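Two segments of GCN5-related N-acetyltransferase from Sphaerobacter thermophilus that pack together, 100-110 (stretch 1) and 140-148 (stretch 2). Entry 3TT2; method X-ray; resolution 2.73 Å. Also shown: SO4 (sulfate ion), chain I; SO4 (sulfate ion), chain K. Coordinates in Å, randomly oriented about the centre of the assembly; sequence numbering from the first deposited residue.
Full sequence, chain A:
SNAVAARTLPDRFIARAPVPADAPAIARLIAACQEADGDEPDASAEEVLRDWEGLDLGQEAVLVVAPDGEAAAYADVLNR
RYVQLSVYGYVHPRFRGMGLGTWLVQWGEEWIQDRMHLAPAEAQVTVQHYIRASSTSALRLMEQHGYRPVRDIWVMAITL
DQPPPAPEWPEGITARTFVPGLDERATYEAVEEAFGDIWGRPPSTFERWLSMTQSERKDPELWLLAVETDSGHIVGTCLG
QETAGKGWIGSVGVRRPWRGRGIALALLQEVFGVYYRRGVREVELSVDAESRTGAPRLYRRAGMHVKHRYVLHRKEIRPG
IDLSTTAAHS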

# COMPACT_ATOMS: atom_id res chain seq x y z
N LEU A 100 11.62 15.80 16.81
CA LEU A 100 11.65 15.70 15.36
C LEU A 100 10.49 14.89 14.78
O LEU A 100 9.89 15.28 13.78
N GLY A 101 10.18 13.75 15.41
CA GLY A 101 9.03 12.96 14.99
C GLY A 101 7.73 13.73 15.17
O GLY A 101 6.80 13.59 14.38
N THR A 102 7.66 14.55 16.23
CA THR A 102 6.51 15.43 16.46
C THR A 102 6.41 16.47 15.35
O THR A 102 5.32 16.78 14.86
N TRP A 103 7.56 17.00 14.94
CA TRP A 103 7.60 18.00 13.91
C TRP A 103 7.01 17.48 12.59
O TRP A 103 6.13 18.12 12.02
N LEU A 104 7.48 16.33 12.13
CA LEU A 104 6.94 15.71 10.91
C LEU A 104 5.43 15.53 10.99
O LEU A 104 4.71 15.74 10.01
N VAL A 105 4.96 15.11 12.16
CA VAL A 105 3.55 14.86 12.34
C VAL A 105 2.75 16.12 12.05
O VAL A 105 1.84 16.09 11.22
N GLN A 106 3.11 17.23 12.70
CA GLN A 106 2.40 18.48 12.50
C GLN A 106 2.57 19.01 11.07
O GLN A 106 1.64 19.55 10.51
N TRP A 107 3.74 18.80 10.48
CA TRP A 107 3.97 19.15 9.08
C TRP A 107 2.90 18.57 8.16
O TRP A 107 2.37 19.25 7.28
N GLY A 108 2.59 17.30 8.38
CA GLY A 108 1.58 16.63 7.60
C GLY A 108 0.19 17.14 7.91
O GLY A 108 -0.64 17.28 7.02
N GLU A 109 -0.05 17.42 9.19
CA GLU A 109 -1.32 18.00 9.61
C GLU A 109 -1.50 19.38 8.99
O GLU A 109 -2.56 19.71 8.49
N GLU A 110 -0.45 20.18 9.03
CA GLU A 110 -0.53 21.51 8.45
C GLU A 110 -0.63 21.38 6.94
O GLU A 110 -1.14 22.28 6.28
N ARG A 140 3.47 5.40 20.58
CA ARG A 140 3.17 6.36 21.63
C ARG A 140 3.03 7.76 21.06
O ARG A 140 2.22 8.55 21.53
N LEU A 141 3.82 8.06 20.03
CA LEU A 141 3.78 9.38 19.41
C LEU A 141 2.41 9.63 18.78
O LEU A 141 1.90 10.74 18.86
N MSE A 142 1.85 8.60 18.17
CA MSE A 142 0.48 8.65 17.64
C MSE A 142 -0.54 8.98 18.71
O MSE A 142 -1.35 9.87 18.53
N GLU A 143 -0.50 8.24 19.81
CA GLU A 143 -1.46 8.41 20.89
C GLU A 143 -1.29 9.77 21.56
O GLU A 143 -2.26 10.43 21.93
N GLN A 144 -0.04 10.19 21.70
CA GLN A 144 0.27 11.51 22.20
C GLN A 144 -0.35 12.58 21.30
O GLN A 144 -0.77 13.63 21.77
N HIS A 145 -0.38 12.32 20.00
CA HIS A 145 -0.88 13.30 19.03
C HIS A 145 -2.32 13.14 18.62
O HIS A 145 -2.78 13.84 17.74
N GLY A 146 -3.00 12.19 19.25
CA GLY A 146 -4.43 12.06 19.08
C GLY A 146 -4.81 11.11 17.96
O GLY A 146 -5.99 10.97 17.63
N TYR A 147 -3.81 10.45 17.39
CA TYR A 147 -4.04 9.47 16.34
C TYR A 147 -4.41 8.13 16.97
O TYR A 147 -3.72 7.65 17.86
N ARG A 148 -5.47 7.52 16.48
CA ARG A 148 -5.99 6.34 17.13
C ARG A 148 -6.05 5.15 16.17
O ARG A 148 -6.30 5.31 14.96

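Stretch 1 is helical throughout. Stretch 2 is the end of a second helix followed by a turn. The two helix axes come no closer than 10.8 Å and cross at -53°, so side chains must fill the space between them. The contact is small, with 331 Å² buried over both sides. Val-105, Thr-102 and His-145 have the most surface covered.

Val-105 is the apolar centre. Its CA-to-CB bond points toward stretch 2, and chi1 is t. One methyl, CG2, lies 3.7 Å from CD2 of Leu-141 and 3.9 Å from CE of Met-142. The other, CG1, lies 3.9 Å from CD2 of His-145 and 3.9 Å from CE1 of Tyr-147. The valine thus touches both the helical part of stretch 2 and the turn after it. Leu-141 points toward stretch 1 with chi1 t and chi2 p. Met-142, a selenomethionine, starts away from stretch 1, but m rotamers at chi1 and chi2 help bring its end back to Val-105.

Thr-102 points sideways, with chi1 m. Its OG1 lies 3.4 Å from CD1 of Leu-141 and 3.1 Å from NE2 of His-145. The latter pair is a hydrogen bond, and either atom could be the donor. His-145 points toward stretch 1 with chi1 m. Thr-102 OG1 meets its ring at the edge, near the ring plane, as a bond to a ring nitrogen requires.

The second polar link lies further along the helix. Tyr-147 and Glu-109 point toward each other's stretches, both with chi1 m. Tyr-147 OH donates a hydrogen bond to Glu-109 OE2 at 2.9 Å. The same carboxylate oxygen is also hydrogen-bonded elsewhere in the structure.

Tyr-147 follows a Schellman turn at Gly-146, which has positive phi. Tyr-147 N bonds back to Met-142 O at 2.8 Å. A CB on Gly-146 would be jammed against the carbonyl O of His-145. Gly-101 has no side chain, and its O lies 3.6 Å from Leu-141 CD2; a CB there would be crowded by O2 of the chain I sulfate, 3.3 Å away.

Two sulfate ions, probably from the crystallisation liquor, lie near the contact. Thr-102 N donates a hydrogen bond to O3 of the chain I sulfate at 2.7 Å. This ion also approaches Leu-141, whose CD1 is 3.8 Å from its O1. The chain K sulfate accepts a hydrogen bond at O2 from Gln-144 NE2, at 2.7 Å. Its O3 lies 3.6 Å from CE1 of His-145.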

# COMPACT_ATOMS: atom_id res chain seq x y z
CB LEU A 100 12.99 15.12 14.90
CG LEU A 100 13.86 16.09 14.11
CD1 LEU A 100 14.19 17.33 14.94
CD2 LEU A 100 15.11 15.40 13.65
CB THR A 102 6.61 16.16 17.82
OG1 THR A 102 6.38 15.24 18.90
CG2 THR A 102 5.58 17.28 17.90
CB TRP A 103 9.03 18.47 13.71
CG TRP A 103 9.13 19.72 12.94
CD1 TRP A 103 9.17 20.99 13.44
CD2 TRP A 103 9.18 19.85 11.51
NE1 TRP A 103 9.25 21.90 12.42
CE2 TRP A 103 9.26 21.23 11.22
CE3 TRP A 103 9.17 18.94 10.46
CZ2 TRP A 103 9.34 21.71 9.92
CZ3 TRP A 103 9.25 19.42 9.17
CH2 TRP A 103 9.33 20.79 8.91
CB LEU A 104 7.54 14.33 10.68
CG LEU A 104 9.03 14.25 10.38
CD1 LEU A 104 9.39 12.82 10.03
CD2 LEU A 104 9.36 15.19 9.24
CB VAL A 105 3.26 14.35 13.75
CG1 VAL A 105 1.77 14.40 14.03
CG2 VAL A 105 3.80 12.95 13.91
CB GLN A 106 2.78 19.53 13.56
CG GLN A 106 2.13 20.91 13.36
CD GLN A 106 1.02 21.25 14.37
OE1 GLN A 106 0.32 20.37 14.88
NE2 GLN A 106 0.85 22.54 14.65
CB TRP A 107 5.34 18.63 8.61
CG TRP A 107 5.58 18.85 7.14
CD1 TRP A 107 5.99 20.01 6.55
CD2 TRP A 107 5.42 17.90 6.07
NE1 TRP A 107 6.10 19.84 5.19
CE2 TRP A 107 5.75 18.56 4.87
CE3 TRP A 107 5.03 16.55 6.02
CZ2 TRP A 107 5.71 17.92 3.63
CZ3 TRP A 107 4.99 15.92 4.79
CH2 TRP A 107 5.32 16.61 3.60
CB GLU A 109 -1.40 18.11 11.14
CG GLU A 109 -1.46 16.78 11.85
CD GLU A 109 -1.82 16.92 13.32
OE1 GLU A 109 -1.88 18.07 13.81
OE2 GLU A 109 -2.06 15.89 13.98
CB GLU A 110 0.66 22.38 8.87
CG GLU A 110 1.91 22.18 8.02
CD GLU A 110 2.77 23.44 7.89
OE1 GLU A 110 2.40 24.48 8.49
OE2 GLU A 110 3.80 23.39 7.18
CB ARG A 140 4.22 6.32 22.75
CG ARG A 140 5.46 7.19 22.52
CD ARG A 140 6.38 7.14 23.73
NE ARG A 140 6.76 5.78 24.08
CZ ARG A 140 7.96 5.25 23.88
NH1 ARG A 140 8.93 5.98 23.33
NH2 ARG A 140 8.21 3.99 24.22
CB LEU A 141 4.87 9.53 18.36
CG LEU A 141 4.88 10.91 17.72
CD1 LEU A 141 5.53 11.92 18.64
CD2 LEU A 141 5.60 10.86 16.40
CB MSE A 142 0.10 7.31 17.00
CG MSE A 142 0.82 6.99 15.70
SE MSE A 142 0.69 8.42 14.37
CE MSE A 142 2.33 9.40 14.81
CB GLU A 143 -1.30 7.31 21.93
CG GLU A 143 -2.32 7.38 23.03
CD GLU A 143 -2.19 6.26 24.02
OE1 GLU A 143 -1.32 5.38 23.82
OE2 GLU A 143 -2.96 6.25 25.01
CB GLN A 144 1.80 11.67 22.26
CG GLN A 144 2.30 12.96 22.85
CD GLN A 144 3.81 13.09 22.71
OE1 GLN A 144 4.50 12.11 22.45
NE2 GLN A 144 4.32 14.31 22.86
CB HIS A 145 0.02 13.40 17.81
CG HIS A 145 1.31 14.10 18.10
ND1 HIS A 145 1.36 15.28 18.79
CD2 HIS A 145 2.59 13.75 17.83
CE1 HIS A 145 2.63 15.66 18.92
NE2 HIS A 145 3.39 14.75 18.34
CB TYR A 147 -2.80 9.30 15.48
CG TYR A 147 -2.49 10.49 14.60
CD1 TYR A 147 -2.01 11.68 15.13
CD2 TYR A 147 -2.66 10.41 13.23
CE1 TYR A 147 -1.72 12.76 14.32
CE2 TYR A 147 -2.38 11.47 12.41
CZ TYR A 147 -1.91 12.64 12.96
OH TYR A 147 -1.63 13.68 12.12
CB ARG A 148 -7.40 6.67 17.63
CG ARG A 148 -7.51 7.36 19.05
CD ARG A 148 -9.11 7.91 19.22
NE ARG A 148 -9.18 8.84 20.38
CZ ARG A 148 -10.36 9.25 20.91
NH1 ARG A 148 -11.56 8.82 20.34
NH2 ARG A 148 -10.40 10.07 22.05
S SO4 I . 9.87 13.09 19.31
O1 SO4 I . 8.78 13.12 20.30
O2 SO4 I . 10.17 11.73 18.85
O3 SO4 I . 9.50 13.92 18.17
O4 SO4 I . 11.10 13.64 19.88
S SO4 K . 1.89 17.01 23.66
O1 SO4 K . 0.47 16.96 23.99
O2 SO4 K . 2.55 15.81 24.16
O3 SO4 K . 2.04 17.10 22.21
O4 SO4 K . 2.49 18.18 24.29